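Local coordinates for protein glycosyltransferase (duf1792) (Streptococcus sanguinis, PDB 5V4A) that forms the C-terminal GT-D-type glycosyltransferase domain of a larger protein, binds UDP and probably serves the accessory Sec pathway exporting a serine-rich repeat cell-wall protein, at residues Val25-Asp30 against Thr203-Val208; Leu144-Leu149 against Ile196-Gly201; Lys167-Pro172 against Gln266-Leu271. One frame throughout, in Å; residues are numbered along the deposited sequence.

How the contacts relate
From the N terminus, strand 24-27 belongs to a parallel sheet whose other strands are 66-70 and 110-111. Contact 1 closes the longest of the three loops, bringing residues 25-30 against helix 201-213. Nested inside that loop, contact 2 pairs strand 142-148 with strand 195-199 in the second, five-stranded parallel sheet. Contact 3 starts within both loops, at 167-172, and closes near the C terminus at 266-271, so it crosses both. Strands 142-148 and 165-171 are neighbours, which sets contacts 2 and 3 side by side, whereas Ala204 and Val208 of contact 1 pack on Thr198 of contact 2. All three contacts reach UDP.

Contact 1 of 3, residues Val25-Asp30 against Thr203-Val208; sequences VVRFGD and TAKVLV. With UDP (uridine-5'-diphosphate), chain C.
Val26 and Val208 meet methyl to methyl where strand 24-27 runs past helix 201-213, the two short axes standing 152° apart. Their side chains pass in opposite directions, and the gap between Val26 CG1 and Val208 CG1 is only 3.4 Å, tighter than usual for two carbons. The other CG1 contact of Val208 is with the carbonyl oxygen of Val25. One turn back along the helix, Lys205 carries most of the contact. Its CG lies over one face of the Phe28 ring, 4.0 Å from Phe28 CE2. The chain then bends at chi2 (89°) and again at chi4, bringing Lys205 CE to 3.0 Å from the carbonyl oxygen of Arg27 and turning the ammonium toward the ligand. Lys205 NZ donates to UDP O2A over 2.9 Å.

Arg27 comes to the same diphosphate from the strand. The bend of its chain at chi3 (-70°) presents two nitrogens of the guanidinium to the beta phosphate: Arg27 NH1 reaches UDP O1B at 3.0 Å, and Arg27 NH2 reaches the same oxygen at 3.1 Å. NH2 also gives a weak, bent bond to O2A, which lies at the guanidinium edge near its plane. One oxygen of each phosphate is thus shared by two donors. The cost is a pair of like charges, with Arg27 NH2 and Lys205 NZ 3.4 Å apart. Asp220 forms a salt bridge with each, probably offsetting the repulsion, while the backbone oxygen of Thr112 accepts from Arg27 NH1. Ser115 and His223 also bond to UDP. The arrangement is the diphosphate-binding site of a GT-D-fold glycosyltransferase, formed between a strand end and the first turns of a helix.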
loop_
_atom_site.group_PDB
_atom_site.type_symbol
_atom_site.label_atom_id
_atom_site.label_comp_id
_atom_site.label_asym_id
_atom_site.label_seq_id
_atom_site.Cartn_x
_atom_site.Cartn_y
_atom_site.Cartn_z
ATOM N N VAL A 25 9.149 10.584 -10.444
ATOM C CA VAL A 25 7.972 11.445 -10.411
ATOM C C VAL A 25 8.371 12.885 -10.132
ATOM O O VAL A 25 9.266 13.143 -9.323
ATOM C CB VAL A 25 6.942 10.965 -9.369
ATOM C CG1 VAL A 25 7.512 11.046 -7.966
ATOM C CG2 VAL A 25 5.684 11.798 -9.475
ATOM N N VAL A 26 7.689 13.812 -10.817
ATOM C CA VAL A 26 7.776 15.250 -10.576
ATOM C C VAL A 26 6.360 15.789 -10.446
ATOM O O VAL A 26 5.484 15.455 -11.250
ATOM C CB VAL A 26 8.534 16.033 -11.676
ATOM C CG1 VAL A 26 10.004 15.824 -11.550
ATOM C CG2 VAL A 26 8.019 15.731 -13.115
ATOM N N ARG A 27 6.137 16.619 -9.427
ATOM C CA ARG A 27 4.817 17.146 -9.116
ATOM C C ARG A 27 4.875 18.661 -9.196
ATOM O O ARG A 27 5.833 19.278 -8.725
ATOM C CB ARG A 27 4.351 16.716 -7.712
ATOM C CG ARG A 27 4.774 15.327 -7.283
ATOM C CD ARG A 27 4.572 15.113 -5.776
ATOM N NE ARG A 27 5.560 15.940 -5.096
ATOM C CZ ARG A 27 5.304 17.137 -4.585
ATOM N NH1 ARG A 27 4.053 17.601 -4.585
ATOM N NH2 ARG A 27 6.295 17.852 -4.056
ATOM N N PHE A 28 3.851 19.268 -9.771
ATOM C CA PHE A 28 3.776 20.722 -9.827
ATOM C C PHE A 28 2.554 21.167 -9.057
ATOM O O PHE A 28 1.459 20.652 -9.284
ATOM C CB PHE A 28 3.716 21.212 -11.272
ATOM C CG PHE A 28 4.985 20.998 -12.009
ATOM C CD1 PHE A 28 5.195 19.833 -12.731
ATOM C CD2 PHE A 28 5.994 21.949 -11.950
ATOM C CE1 PHE A 28 6.387 19.631 -13.405
ATOM C CE2 PHE A 28 7.183 21.761 -12.607
ATOM C CZ PHE A 28 7.383 20.592 -13.343
ATOM N N GLY A 29 2.752 22.099 -8.123
ATOM C CA GLY A 29 1.653 22.645 -7.360
ATOM C C GLY A 29 1.495 24.134 -7.580
ATOM O O GLY A 29 2.014 24.690 -8.553
ATOM N N ASP A 30 0.771 24.788 -6.672
ATOM C CA ASP A 30 0.457 26.200 -6.840
ATOM C C ASP A 30 1.696 27.084 -6.756
ATOM O O ASP A 30 1.744 28.136 -7.398
ATOM C CB ASP A 30 -0.590 26.616 -5.804
ATOM C CG ASP A 30 -0.228 26.179 -4.400
ATOM O OD1 ASP A 30 -0.149 24.955 -4.150
ATOM O OD2 ASP A 30 -0.015 27.061 -3.545
ATOM N N THR A 203 13.096 23.637 -6.746
ATOM C CA THR A 203 14.363 23.028 -7.138
ATOM C C THR A 203 14.243 21.508 -7.245
ATOM O O THR A 203 14.924 20.889 -8.074
ATOM C CB THR A 203 15.466 23.417 -6.150
ATOM O OG1 THR A 203 15.507 24.846 -6.027
ATOM C CG2 THR A 203 16.840 22.883 -6.570
ATOM N N ALA A 204 13.381 20.893 -6.436
ATOM C CA ALA A 204 13.194 19.449 -6.548
ATOM C C ALA A 204 12.750 19.049 -7.953
ATOM O O ALA A 204 13.129 17.978 -8.448
ATOM C CB ALA A 204 12.173 18.965 -5.511
ATOM N N LYS A 205 11.959 19.893 -8.617
ATOM C CA LYS A 205 11.386 19.488 -9.900
ATOM C C LYS A 205 12.442 19.486 -10.994
ATOM O O LYS A 205 12.478 18.578 -11.836
ATOM C CB LYS A 205 10.233 20.419 -10.275
ATOM C CG LYS A 205 9.036 20.291 -9.335
ATOM C CD LYS A 205 9.083 21.194 -8.156
ATOM C CE LYS A 205 7.818 21.054 -7.298
ATOM N NZ LYS A 205 7.775 19.936 -6.285
ATOM N N VAL A 206 13.318 20.487 -10.982
ATOM C CA VAL A 206 14.401 20.538 -11.950
ATOM C C VAL A 206 15.432 19.468 -11.647
ATOM O O VAL A 206 16.037 18.889 -12.557
ATOM C CB VAL A 206 15.035 21.936 -11.942
ATOM C CG1 VAL A 206 16.038 22.042 -13.063
ATOM C CG2 VAL A 206 13.963 23.010 -12.030
ATOM N N LEU A 207 15.680 19.230 -10.358
ATOM C CA LEU A 207 16.624 18.206 -9.938
ATOM C C LEU A 207 16.188 16.829 -10.424
ATOM O O LEU A 207 16.964 16.109 -11.070
ATOM C CB LEU A 207 16.766 18.251 -8.410
ATOM C CG LEU A 207 17.811 17.367 -7.716
ATOM C CD1 LEU A 207 19.172 17.421 -8.406
ATOM C CD2 LEU A 207 17.929 17.687 -6.224
ATOM N N VAL A 208 14.947 16.437 -10.116
ATOM C CA VAL A 208 14.491 15.124 -10.572
ATOM C C VAL A 208 14.601 15.030 -12.088
ATOM O O VAL A 208 15.092 14.032 -12.627
ATOM C CB VAL A 208 13.057 14.830 -10.107
ATOM C CG1 VAL A 208 12.540 13.586 -10.881
ATOM C CG2 VAL A 208 13.020 14.577 -8.616
HETATM N N1 UDP C . 12.408 23.412 0.475
HETATM C C2 UDP C . 13.761 23.454 0.715
HETATM N N3 UDP C . 14.446 24.418 0.023
HETATM C C4 UDP C . 13.920 25.333 -0.870
HETATM C C5 UDP C . 12.512 25.219 -1.076
HETATM C C6 UDP C . 11.813 24.270 -0.419
HETATM O O2 UDP C . 14.322 22.694 1.489
HETATM O O4 UDP C . 14.675 26.146 -1.433
HETATM C "C1'" UDP C . 11.630 22.335 1.144
HETATM C "C2'" UDP C . 10.718 22.731 2.298
HETATM O "O2'" UDP C . 11.462 22.950 3.495
HETATM C "C3'" UDP C . 9.799 21.491 2.354
HETATM C "C4'" UDP C . 9.752 21.008 0.891
HETATM O "O4'" UDP C . 10.763 21.765 0.192
HETATM O "O3'" UDP C . 10.347 20.434 3.134
HETATM C "C5'" UDP C . 8.417 21.144 0.197
HETATM O "O5'" UDP C . 8.486 20.835 -1.213
HETATM P PA UDP C . 7.234 21.054 -2.155
HETATM O O1A UDP C . 6.909 22.538 -2.294
HETATM O O2A UDP C . 7.503 20.296 -3.402
HETATM O O3A UDP C . 5.992 20.383 -1.332
HETATM P PB UDP C . 4.515 19.946 -1.727
HETATM O O1B UDP C . 4.462 20.241 -3.232
HETATM O O2B UDP C . 3.635 20.949 -0.945
HETATM O O3B UDP C . 4.258 18.506 -1.404
#

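Contact 2 of 3, residues Leu144-Leu149 against Ile196-Gly201; sequences LIVEGL and ILTMLG. With UDP (uridine-5'-diphosphate), chain C.
Leu144 and Ile196 start a parallel ladder between strands 142-148 and 195-199, followed by Ile145 with Leu197 and Val146 with Thr198. Leu197 N donates to Leu144 O (3.0 Å), and Val146 N returns a nearly straight bond to Leu197 O (2.8 Å). Val146 O takes two donors: Met199 N at 3.0 Å and Thr198 OG1 at 3.1 Å. That hydroxyl stands anti to its own backbone N (chi1 -168°), which brings it beside the neighbouring strand, tilted 31° from the carbonyl plane.

Apolar contacts line both faces. On one, Val146 CG2 and Ile196 CG2 lie side by side; Val187 packs on both and Leu207 on Val146. On the other, bends at chi2 and chi3 curl Met199 back across the strands, pressing its CE on Ile145 CG2 at a tight 3.2 Å and touching Glu147 CB. Glu147 OE1 makes a salt bridge with Arg168 NH1, and OE2 accepts a hydrogen bond from Ser153 N.

At the strand ends, Gly201 N donates to UDP O5' at 3.2 Å, Leu200 CD1 lies 3.7 Å from UDP N3, and Gly148 CA comes within 3.0 Å of UDP O2, which its lack of a side chain permits. Strand pairing thus satisfies most backbone polar groups of this buried core, a salt bridge and a backbone N-H the Glu147 carboxylate, while Gly148, Gly201 and the Leu200 side chain receive the nucleoside.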
loop_
_atom_site.group_PDB
_atom_site.type_symbol
_atom_site.label_atom_id
_atom_site.label_comp_id
_atom_site.label_asym_id
_atom_site.label_seq_id
_atom_site.Cartn_x
_atom_site.Cartn_y
_atom_site.Cartn_z
ATOM N N LEU A 144 18.824 7.909 -0.755
ATOM C CA LEU A 144 19.547 9.181 -0.715
ATOM C C LEU A 144 18.498 10.283 -0.648
ATOM O O LEU A 144 17.768 10.529 -1.612
ATOM C CB LEU A 144 20.479 9.345 -1.915
ATOM C CG LEU A 144 21.332 10.630 -1.813
ATOM C CD1 LEU A 144 22.231 10.699 -0.559
ATOM C CD2 LEU A 144 22.158 10.785 -3.081
ATOM N N ILE A 145 18.408 10.931 0.500
ATOM C CA ILE A 145 17.413 11.954 0.749
ATOM C C ILE A 145 18.048 13.315 0.496
ATOM O O ILE A 145 19.067 13.651 1.108
ATOM C CB ILE A 145 16.878 11.827 2.182
ATOM C CG1 ILE A 145 15.967 10.607 2.300
ATOM C CG2 ILE A 145 16.231 13.080 2.633
ATOM C CD1 ILE A 145 15.389 10.409 3.691
ATOM N N VAL A 146 17.450 14.091 -0.401
ATOM C CA VAL A 146 17.942 15.420 -0.777
ATOM C C VAL A 146 16.902 16.444 -0.341
ATOM O O VAL A 146 15.821 16.532 -0.939
ATOM C CB VAL A 146 18.219 15.503 -2.284
ATOM C CG1 VAL A 146 18.951 16.801 -2.608
ATOM C CG2 VAL A 146 19.052 14.292 -2.731
ATOM N N GLU A 147 17.216 17.211 0.706
ATOM C CA GLU A 147 16.229 18.061 1.360
ATOM C C GLU A 147 16.911 19.300 1.929
ATOM O O GLU A 147 18.139 19.393 1.988
ATOM C CB GLU A 147 15.523 17.319 2.493
ATOM C CG GLU A 147 16.418 17.086 3.703
ATOM C CD GLU A 147 15.745 16.233 4.791
ATOM O OE1 GLU A 147 16.450 15.802 5.728
ATOM O OE2 GLU A 147 14.520 15.991 4.702
ATOM N N GLY A 148 16.084 20.256 2.370
ATOM C CA GLY A 148 16.591 21.464 2.993
ATOM C C GLY A 148 16.913 21.309 4.477
ATOM O O GLY A 148 16.575 20.321 5.137
ATOM N N LEU A 149 17.574 22.345 5.000
ATOM C CA LEU A 149 18.078 22.320 6.370
ATOM C C LEU A 149 16.959 22.092 7.385
ATOM O O LEU A 149 17.151 21.370 8.369
ATOM C CB LEU A 149 18.822 23.624 6.675
ATOM C CG LEU A 149 19.464 23.719 8.056
ATOM C CD1 LEU A 149 20.444 22.564 8.277
ATOM C CD2 LEU A 149 20.132 25.073 8.274
ATOM N N ILE A 196 16.639 7.870 -4.868
ATOM C CA ILE A 196 16.758 9.283 -4.513
ATOM C C ILE A 196 15.363 9.819 -4.220
ATOM O O ILE A 196 14.462 9.698 -5.059
ATOM C CB ILE A 196 17.431 10.092 -5.638
ATOM C CG1 ILE A 196 18.840 9.553 -5.902
ATOM C CG2 ILE A 196 17.529 11.566 -5.237
ATOM C CD1 ILE A 196 19.385 9.872 -7.302
ATOM N N LEU A 197 15.181 10.406 -3.035
ATOM C CA LEU A 197 13.959 11.110 -2.654
ATOM C C LEU A 197 14.289 12.577 -2.443
ATOM O O LEU A 197 15.300 12.900 -1.822
ATOM C CB LEU A 197 13.341 10.576 -1.353
ATOM C CG LEU A 197 13.147 9.079 -1.150
ATOM C CD1 LEU A 197 12.579 8.728 0.271
ATOM C CD2 LEU A 197 12.247 8.597 -2.255
ATOM N N THR A 198 13.436 13.471 -2.929
ATOM C CA THR A 198 13.747 14.888 -2.793
ATOM C C THR A 198 12.547 15.651 -2.239
ATOM O O THR A 198 11.386 15.363 -2.566
ATOM C CB THR A 198 14.255 15.495 -4.130
ATOM O OG1 THR A 198 14.810 16.796 -3.891
ATOM C CG2 THR A 198 13.146 15.616 -5.147
ATOM N N MET A 199 12.853 16.580 -1.329
ATOM C CA MET A 199 11.885 17.436 -0.655
ATOM C C MET A 199 12.520 18.822 -0.742
ATOM O O MET A 199 13.258 19.200 0.166
ATOM C CB MET A 199 11.668 17.031 0.803
ATOM C CG MET A 199 11.148 15.608 1.058
ATOM S SD MET A 199 12.290 14.310 0.552
ATOM C CE MET A 199 13.565 14.676 1.681
ATOM N N LEU A 200 12.298 19.538 -1.848
ATOM C CA LEU A 200 13.107 20.721 -2.109
ATOM C C LEU A 200 12.371 21.762 -2.941
ATOM O O LEU A 200 13.008 22.508 -3.692
ATOM C CB LEU A 200 14.424 20.325 -2.810
ATOM C CG LEU A 200 15.671 21.218 -2.683
ATOM C CD1 LEU A 200 16.167 21.364 -1.237
ATOM C CD2 LEU A 200 16.799 20.718 -3.622
ATOM N N GLY A 201 11.050 21.865 -2.787
ATOM C CA GLY A 201 10.285 22.890 -3.465
ATOM C C GLY A 201 10.486 22.879 -4.965
ATOM O O GLY A 201 10.601 21.812 -5.588
HETATM N N1 UDP C . 12.408 23.412 0.475
HETATM C C2 UDP C . 13.761 23.454 0.715
HETATM N N3 UDP C . 14.446 24.418 0.023
HETATM C C4 UDP C . 13.920 25.333 -0.870
HETATM C C5 UDP C . 12.512 25.219 -1.076
HETATM C C6 UDP C . 11.813 24.270 -0.419
HETATM O O2 UDP C . 14.322 22.694 1.489
HETATM O O4 UDP C . 14.675 26.146 -1.433
HETATM C "C1'" UDP C . 11.630 22.335 1.144
HETATM C "C2'" UDP C . 10.718 22.731 2.298
HETATM O "O2'" UDP C . 11.462 22.950 3.495
HETATM C "C3'" UDP C . 9.799 21.491 2.354
HETATM C "C4'" UDP C . 9.752 21.008 0.891
HETATM O "O4'" UDP C . 10.763 21.765 0.192
HETATM O "O3'" UDP C . 10.347 20.434 3.134
HETATM C "C5'" UDP C . 8.417 21.144 0.197
HETATM O "O5'" UDP C . 8.486 20.835 -1.213
HETATM P PA UDP C . 7.234 21.054 -2.155
HETATM O O1A UDP C . 6.909 22.538 -2.294
HETATM O O2A UDP C . 7.503 20.296 -3.402
HETATM O O3A UDP C . 5.992 20.383 -1.332
HETATM P PB UDP C . 4.515 19.946 -1.727
HETATM O O1B UDP C . 4.462 20.241 -3.232
HETATM O O2B UDP C . 3.635 20.949 -0.945
HETATM O O3B UDP C . 4.258 18.506 -1.404
#

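Contact 3 of 3, residues Lys167-Pro172 against Gln266-Leu271; sequences KRIICP and QIVANL. With UDP (uridine-5'-diphosphate), chain C.
Arg168 and Gln266 join through backbone and side chain alike. Arg168 N donates to Gln266 O (2.8 Å) from 38° above the carbonyl plane, and Val268 N answers with a straighter bond to Arg168 O, 2.9 Å long. Between Arg168 and Ile169 the register slips by one residue, a beta bulge with Val268 as the extra residue; beyond it the parallel pairing resumes with Ile170 N to Ala269 O and Leu271 N to Ile170 O.

With its chain extended from CG to NE (chi2 180°), Arg168 carries NE out to Gln266 OE1 for a nearly straight bond of 2.8 Å, the guanidinium and amide planes only 9° apart. NH2 adds a weak bond to the same oxygen. Glu147 makes a salt bridge at NH1, and Ser153 O accepts from NH2.

On one face Ile169 CD1 rests 3.5 Å from Ala269 CB and also touches Val268 CG2; on the other Ile170 and Ile267 cross at about a right angle, CG1 to CG1 at 3.9 Å. Val268 CG1 lies against the aliphatic chain of Lys167.

Past the strand, Pro172 O accepts from UDP N3 at 3.0 Å, linking the inner strand to the uracil. Backbone bonds and apolar packing thus add strand 267-270 as an edge strand within the chain, while the neutral Gln266 amide meets one edge of a guanidinium whose charge is paired with Glu147.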
loop_
_atom_site.group_PDB
_atom_site.type_symbol
_atom_site.label_atom_id
_atom_site.label_comp_id
_atom_site.label_asym_id
_atom_site.label_seq_id
_atom_site.Cartn_x
_atom_site.Cartn_y
_atom_site.Cartn_z
ATOM N N LYS A 167 21.159 7.997 3.532
ATOM C CA LYS A 167 22.127 9.077 3.447
ATOM C C LYS A 167 21.373 10.347 3.075
ATOM O O LYS A 167 20.374 10.305 2.341
ATOM C CB LYS A 167 23.237 8.777 2.409
ATOM C CG LYS A 167 24.257 7.742 2.875
ATOM C CD LYS A 167 25.313 7.466 1.842
ATOM C CE LYS A 167 26.461 6.654 2.405
ATOM N NZ LYS A 167 27.430 6.288 1.338
ATOM N N ARG A 168 21.854 11.483 3.570
ATOM C CA ARG A 168 21.202 12.748 3.268
ATOM C C ARG A 168 22.199 13.781 2.769
ATOM O O ARG A 168 23.312 13.915 3.293
ATOM C CB ARG A 168 20.424 13.354 4.493
ATOM C CG ARG A 168 19.620 12.361 5.327
ATOM C CD ARG A 168 18.884 13.010 6.522
ATOM N NE ARG A 168 17.919 12.098 7.146
ATOM C CZ ARG A 168 16.594 12.265 7.201
ATOM N NH1 ARG A 168 16.007 13.323 6.662
ATOM N NH2 ARG A 168 15.836 11.340 7.794
ATOM N N ILE A 169 21.765 14.505 1.740
ATOM C CA ILE A 169 22.425 15.689 1.217
ATOM C C ILE A 169 21.576 16.861 1.674
ATOM O O ILE A 169 20.414 16.967 1.266
ATOM C CB ILE A 169 22.502 15.659 -0.319
ATOM C CG1 ILE A 169 23.234 14.418 -0.845
ATOM C CG2 ILE A 169 23.110 16.948 -0.863
ATOM C CD1 ILE A 169 24.683 14.361 -0.552
ATOM N N ILE A 170 22.135 17.726 2.523
ATOM C CA ILE A 170 21.404 18.845 3.119
ATOM C C ILE A 170 21.657 20.113 2.305
ATOM O O ILE A 170 22.813 20.481 2.057
ATOM C CB ILE A 170 21.819 19.067 4.584
ATOM C CG1 ILE A 170 21.540 17.835 5.457
ATOM C CG2 ILE A 170 21.101 20.282 5.139
ATOM C CD1 ILE A 170 20.168 17.188 5.275
ATOM N N CYS A 171 20.572 20.796 1.918
ATOM C CA CYS A 171 20.577 21.914 0.976
ATOM C C CYS A 171 20.064 23.173 1.655
ATOM O O CYS A 171 19.616 23.089 2.806
ATOM C CB CYS A 171 19.702 21.555 -0.221
ATOM S SG CYS A 171 20.229 20.035 -1.014
ATOM N N PRO A 172 20.108 24.350 1.009
ATOM C CA PRO A 172 19.434 25.518 1.594
ATOM C C PRO A 172 17.945 25.263 1.772
ATOM O O PRO A 172 17.283 24.689 0.901
ATOM C CB PRO A 172 19.695 26.636 0.572
ATOM C CG PRO A 172 20.951 26.242 -0.103
ATOM C CD PRO A 172 20.903 24.730 -0.182
ATOM N N GLN A 266 23.415 10.503 9.337
ATOM C CA GLN A 266 23.037 10.198 7.966
ATOM C C GLN A 266 23.512 11.258 6.990
ATOM O O GLN A 266 23.447 11.037 5.777
ATOM C CB GLN A 266 21.520 10.046 7.829
ATOM C CG GLN A 266 20.970 8.775 8.477
ATOM C CD GLN A 266 19.503 8.903 8.845
ATOM O OE1 GLN A 266 18.845 9.882 8.491
ATOM N NE2 GLN A 266 18.981 7.905 9.557
ATOM N N ILE A 267 23.948 12.409 7.492
ATOM C CA ILE A 267 24.347 13.499 6.616
ATOM C C ILE A 267 25.688 13.141 5.987
ATOM O O ILE A 267 26.639 12.774 6.683
ATOM C CB ILE A 267 24.409 14.816 7.408
ATOM C CG1 ILE A 267 23.009 15.213 7.888
ATOM C CG2 ILE A 267 24.993 15.917 6.555
ATOM C CD1 ILE A 267 23.001 16.397 8.888
ATOM N N VAL A 268 25.749 13.170 4.659
ATOM C CA VAL A 268 27.007 12.942 3.956
ATOM C C VAL A 268 27.510 14.180 3.231
ATOM O O VAL A 268 28.710 14.243 2.917
ATOM C CB VAL A 268 26.902 11.753 2.977
ATOM C CG1 VAL A 268 26.623 10.448 3.733
ATOM C CG2 VAL A 268 25.810 12.002 1.961
ATOM N N ALA A 269 26.652 15.158 2.960
ATOM C CA ALA A 269 27.068 16.446 2.432
ATOM C C ALA A 269 26.113 17.513 2.946
ATOM O O ALA A 269 24.932 17.247 3.184
ATOM C CB ALA A 269 27.110 16.460 0.893
ATOM N N ASN A 270 26.638 18.725 3.123
ATOM C CA ASN A 270 25.862 19.826 3.687
ATOM C C ASN A 270 26.145 21.094 2.891
ATOM O O ASN A 270 27.231 21.663 3.007
ATOM C CB ASN A 270 26.194 20.026 5.166
ATOM C CG ASN A 270 25.228 20.952 5.846
ATOM O OD1 ASN A 270 24.672 21.852 5.213
ATOM N ND2 ASN A 270 25.031 20.759 7.143
ATOM N N LEU A 271 25.157 21.548 2.120
ATOM C CA LEU A 271 25.271 22.732 1.284
ATOM C C LEU A 271 24.394 23.891 1.758
ATOM O O LEU A 271 24.242 24.884 1.033
ATOM C CB LEU A 271 24.939 22.366 -0.164
ATOM C CG LEU A 271 26.046 21.555 -0.840
ATOM C CD1 LEU A 271 25.898 20.070 -0.608
ATOM C CD2 LEU A 271 26.100 21.857 -2.318
HETATM N N1 UDP C . 12.408 23.412 0.475
HETATM C C2 UDP C . 13.761 23.454 0.715
HETATM N N3 UDP C . 14.446 24.418 0.023
HETATM C C4 UDP C . 13.920 25.333 -0.870
HETATM C C5 UDP C . 12.512 25.219 -1.076
HETATM C C6 UDP C . 11.813 24.270 -0.419
HETATM O O2 UDP C . 14.322 22.694 1.489
HETATM O O4 UDP C . 14.675 26.146 -1.433
HETATM C "C1'" UDP C . 11.630 22.335 1.144
HETATM C "C2'" UDP C . 10.718 22.731 2.298
HETATM O "O2'" UDP C . 11.462 22.950 3.495
HETATM C "C3'" UDP C . 9.799 21.491 2.354
HETATM C "C4'" UDP C . 9.752 21.008 0.891
HETATM O "O4'" UDP C . 10.763 21.765 0.192
HETATM O "O3'" UDP C . 10.347 20.434 3.134
HETATM C "C5'" UDP C . 8.417 21.144 0.197
HETATM O "O5'" UDP C . 8.486 20.835 -1.213
HETATM P PA UDP C . 7.234 21.054 -2.155
HETATM O O1A UDP C . 6.909 22.538 -2.294
HETATM O O2A UDP C . 7.503 20.296 -3.402
HETATM O O3A UDP C . 5.992 20.383 -1.332
HETATM P PB UDP C . 4.515 19.946 -1.727
HETATM O O1B UDP C . 4.462 20.241 -3.232
HETATM O O2B UDP C . 3.635 20.949 -0.945
HETATM O O3B UDP C . 4.258 18.506 -1.404
#